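Local coordinates for hypothetical protein CC0527 (Caulobacter vibrioides, PDB 2O0Q) that is of unknown function but belongs to the DUF952 family of the ADP-ribosyl clan, at residues G52-A60 against T94-D102. Residues are numbered along the deposited sequence; the frame is centred on the assembly and turned at random.
Sequences GQANLVLLA and TREADLDLD
An antiparallel strand pair closes one edge of the six-stranded sheet: strand 56-62 lies between strand 3-9 and the outermost strand 93-98, and at one end of the pairing T94 and R95 both face A60 in a classic beta bulge. A60 N donates to R95 O at 2.9 Å, while A60 O takes two donors from T94: the backbone N nearly in line with the carbonyl, and OG1, 2.8 Å from A60 O and well above the carbonyl plane. The hydroxyl is placed there by chi1 of 66°, which sets OG1 between the backbone N and the carbonyl carbon of T94. A60 and R95 point to the same face, with R95 CG 3.7 Å from A60 CB. Further along, L58 N bonds A97 O almost straight; the return bond from A97 N to L58 O is weak, and E96 CA-H also points at L58 O.

V57, L59, E96 and D98 share the face carrying helix 10-19. E96 CB touches L59 CD2 and V57 CG2, E96 OE2 is hydrogen-bonded to W13 NE1, and D98 OD1 forms a salt bridge to R10 NH2. L58 lies on the other face with A97, R95 and A60; L99, its CB directed toward 52-60, sets CD2 3.9 Å from L58 CB and CD1 4.2 Å from L56 CB, with H112 of helix 110-114 against L99.

Past the straight bond from L99 N to L56 O the chains separate, and a water bridges them, donating to Q53 O and, at longer range, L99 O and accepting from L56 N. Beyond it, L101 turns CD1 to within 3.3 Å of Q53 O and CD2 to 3.8 Å from G52 C.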
loop_
_atom_site.group_PDB
_atom_site.type_symbol
_atom_site.label_atom_id
_atom_site.label_comp_id
_atom_site.label_asym_id
_atom_site.label_seq_id
_atom_site.Cartn_x
_atom_site.Cartn_y
_atom_site.Cartn_z
ATOM N N GLY A 52 -1.204 -4.238 15.281
ATOM C CA GLY A 52 -1.692 -5.517 15.773
ATOM C C GLY A 52 -2.101 -6.552 14.746
ATOM O O GLY A 52 -2.402 -7.693 15.098
ATOM N N GLN A 53 -2.104 -6.170 13.475
ATOM C CA GLN A 53 -2.502 -7.092 12.420
ATOM C C GLN A 53 -1.378 -7.993 11.937
ATOM O O GLN A 53 -0.360 -7.525 11.435
ATOM C CB GLN A 53 -3.082 -6.313 11.238
ATOM C CG GLN A 53 -4.416 -5.643 11.544
ATOM C CD GLN A 53 -5.015 -4.967 10.334
ATOM O OE1 GLN A 53 -5.131 -5.571 9.266
ATOM N NE2 GLN A 53 -5.409 -3.708 10.493
ATOM N N ALA A 54 -1.576 -9.298 12.086
ATOM C CA ALA A 54 -0.577 -10.260 11.650
ATOM C C ALA A 54 -0.854 -10.646 10.197
ATOM O O ALA A 54 -1.941 -10.397 9.674
ATOM C CB ALA A 54 -0.619 -11.499 12.541
ATOM N N ASN A 55 0.145 -11.237 9.553
ATOM C CA ASN A 55 0.020 -11.684 8.173
ATOM C C ASN A 55 -0.239 -10.556 7.183
ATOM O O ASN A 55 -1.041 -10.708 6.260
ATOM C CB ASN A 55 -1.099 -12.725 8.056
ATOM C CG ASN A 55 -0.905 -13.893 9.002
ATOM O OD1 ASN A 55 0.144 -14.542 8.998
ATOM N ND2 ASN A 55 -1.917 -14.167 9.819
ATOM N N LEU A 56 0.430 -9.425 7.379
ATOM C CA LEU A 56 0.278 -8.298 6.471
ATOM C C LEU A 56 1.307 -8.427 5.359
ATOM O O LEU A 56 2.373 -9.012 5.548
ATOM C CB LEU A 56 0.504 -6.967 7.194
ATOM C CG LEU A 56 -0.561 -6.492 8.185
ATOM C CD1 LEU A 56 -0.108 -5.186 8.839
ATOM C CD2 LEU A 56 -1.885 -6.295 7.457
ATOM N N VAL A 57 0.979 -7.884 4.196
ATOM C CA VAL A 57 1.893 -7.913 3.071
ATOM C C VAL A 57 2.111 -6.492 2.570
ATOM O O VAL A 57 1.193 -5.665 2.569
ATOM C CB VAL A 57 1.361 -8.822 1.927
ATOM C CG1 VAL A 57 -0.077 -8.501 1.640
ATOM C CG2 VAL A 57 2.219 -8.649 0.668
ATOM N N LEU A 58 3.345 -6.208 2.174
ATOM C CA LEU A 58 3.713 -4.897 1.661
ATOM C C LEU A 58 3.935 -5.014 0.157
ATOM O O LEU A 58 4.732 -5.840 -0.293
ATOM C CB LEU A 58 5.004 -4.422 2.346
ATOM C CG LEU A 58 5.621 -3.051 2.041
ATOM C CD1 LEU A 58 6.117 -3.008 0.615
ATOM C CD2 LEU A 58 4.603 -1.948 2.301
ATOM N N LEU A 59 3.227 -4.197 -0.619
ATOM C CA LEU A 59 3.392 -4.214 -2.068
ATOM C C LEU A 59 4.139 -2.953 -2.483
ATOM O O LEU A 59 3.729 -1.841 -2.140
ATOM C CB LEU A 59 2.038 -4.240 -2.791
ATOM C CG LEU A 59 1.004 -5.324 -2.476
ATOM C CD1 LEU A 59 -0.276 -5.021 -3.251
ATOM C CD2 LEU A 59 1.540 -6.715 -2.823
ATOM N N ALA A 60 5.239 -3.139 -3.208
ATOM C CA ALA A 60 6.045 -2.027 -3.705
ATOM C C ALA A 60 5.649 -1.830 -5.162
ATOM O O ALA A 60 5.690 -2.773 -5.959
ATOM C CB ALA A 60 7.526 -2.361 -3.595
ATOM N N THR A 94 5.987 -4.494 -8.274
ATOM C CA THR A 94 7.388 -4.811 -8.530
ATOM C C THR A 94 7.897 -5.878 -7.562
ATOM O O THR A 94 8.639 -6.778 -7.957
ATOM C CB THR A 94 8.265 -3.548 -8.434
ATOM O OG1 THR A 94 8.269 -3.057 -7.088
ATOM C CG2 THR A 94 7.720 -2.465 -9.353
ATOM N N ARG A 95 7.501 -5.780 -6.296
ATOM C CA ARG A 95 7.900 -6.776 -5.308
ATOM C C ARG A 95 7.016 -6.739 -4.069
ATOM O O ARG A 95 6.442 -5.704 -3.728
ATOM C CB ARG A 95 9.371 -6.608 -4.903
ATOM C CG ARG A 95 9.711 -5.339 -4.149
ATOM C CD ARG A 95 11.073 -5.475 -3.463
ATOM N NE ARG A 95 11.586 -4.192 -2.988
ATOM C CZ ARG A 95 12.176 -3.288 -3.769
ATOM N NH1 ARG A 95 12.333 -3.530 -5.065
ATOM N NH2 ARG A 95 12.600 -2.140 -3.257
ATOM N N GLU A 96 6.909 -7.886 -3.410
ATOM C CA GLU A 96 6.103 -8.013 -2.207
ATOM C C GLU A 96 6.942 -8.566 -1.070
ATOM O O GLU A 96 8.023 -9.115 -1.291
ATOM C CB GLU A 96 4.910 -8.937 -2.455
ATOM C CG GLU A 96 5.285 -10.314 -2.976
ATOM C CD GLU A 96 4.090 -11.246 -3.044
ATOM O OE1 GLU A 96 3.672 -11.759 -1.985
ATOM O OE2 GLU A 96 3.558 -11.456 -4.155
ATOM N N ALA A 97 6.426 -8.429 0.145
ATOM C CA ALA A 97 7.122 -8.905 1.329
ATOM C C ALA A 97 6.144 -9.071 2.474
ATOM O O ALA A 97 5.205 -8.282 2.622
ATOM C CB ALA A 97 8.208 -7.918 1.721
ATOM N N ASP A 98 6.351 -10.106 3.281
ATOM C CA ASP A 98 5.483 -10.326 4.427
ATOM C C ASP A 98 6.063 -9.515 5.572
ATOM O O ASP A 98 7.264 -9.565 5.833
ATOM C CB ASP A 98 5.427 -11.808 4.793
ATOM C CG ASP A 98 4.870 -12.661 3.673
ATOM O OD1 ASP A 98 3.885 -12.241 3.028
ATOM O OD2 ASP A 98 5.417 -13.760 3.445
ATOM N N LEU A 99 5.206 -8.764 6.249
ATOM C CA LEU A 99 5.632 -7.904 7.344
ATOM C C LEU A 99 5.583 -8.540 8.725
ATOM O O LEU A 99 4.783 -9.441 8.981
ATOM C CB LEU A 99 4.779 -6.636 7.353
ATOM C CG LEU A 99 4.856 -5.748 6.110
ATOM C CD1 LEU A 99 3.819 -4.643 6.209
ATOM C CD2 LEU A 99 6.257 -5.166 5.986
ATOM N N ASP A 100 6.459 -8.054 9.603
ATOM C CA ASP A 100 6.547 -8.512 10.985
ATOM C C ASP A 100 6.179 -7.318 11.863
ATOM O O ASP A 100 6.377 -6.171 11.470
ATOM C CB ASP A 100 7.975 -8.955 11.337
ATOM C CG ASP A 100 8.449 -10.142 10.515
ATOM O OD1 ASP A 100 7.703 -11.139 10.427
ATOM O OD2 ASP A 100 9.571 -10.077 9.970
ATOM N N LEU A 101 5.652 -7.590 13.051
ATOM C CA LEU A 101 5.257 -6.535 13.986
ATOM C C LEU A 101 6.330 -6.321 15.047
ATOM O O LEU A 101 7.043 -7.261 15.406
ATOM C CB LEU A 101 3.954 -6.921 14.685
ATOM C CG LEU A 101 2.573 -6.550 14.132
ATOM C CD1 LEU A 101 2.563 -6.488 12.624
ATOM C CD2 LEU A 101 1.568 -7.559 14.655
ATOM N N ASP A 102 6.466 -5.091 15.539
ATOM C CA ASP A 102 7.434 -4.832 16.601
ATOM C C ASP A 102 6.698 -5.009 17.926
ATOM O O ASP A 102 5.547 -5.463 17.938
ATOM C CB ASP A 102 8.059 -3.431 16.475
ATOM C CG ASP A 102 7.057 -2.302 16.647
ATOM O OD1 ASP A 102 7.416 -1.160 16.280
ATOM O OD2 ASP A 102 5.934 -2.533 17.151
HETATM O O HOH W 1 1.812 -8.365 9.769
#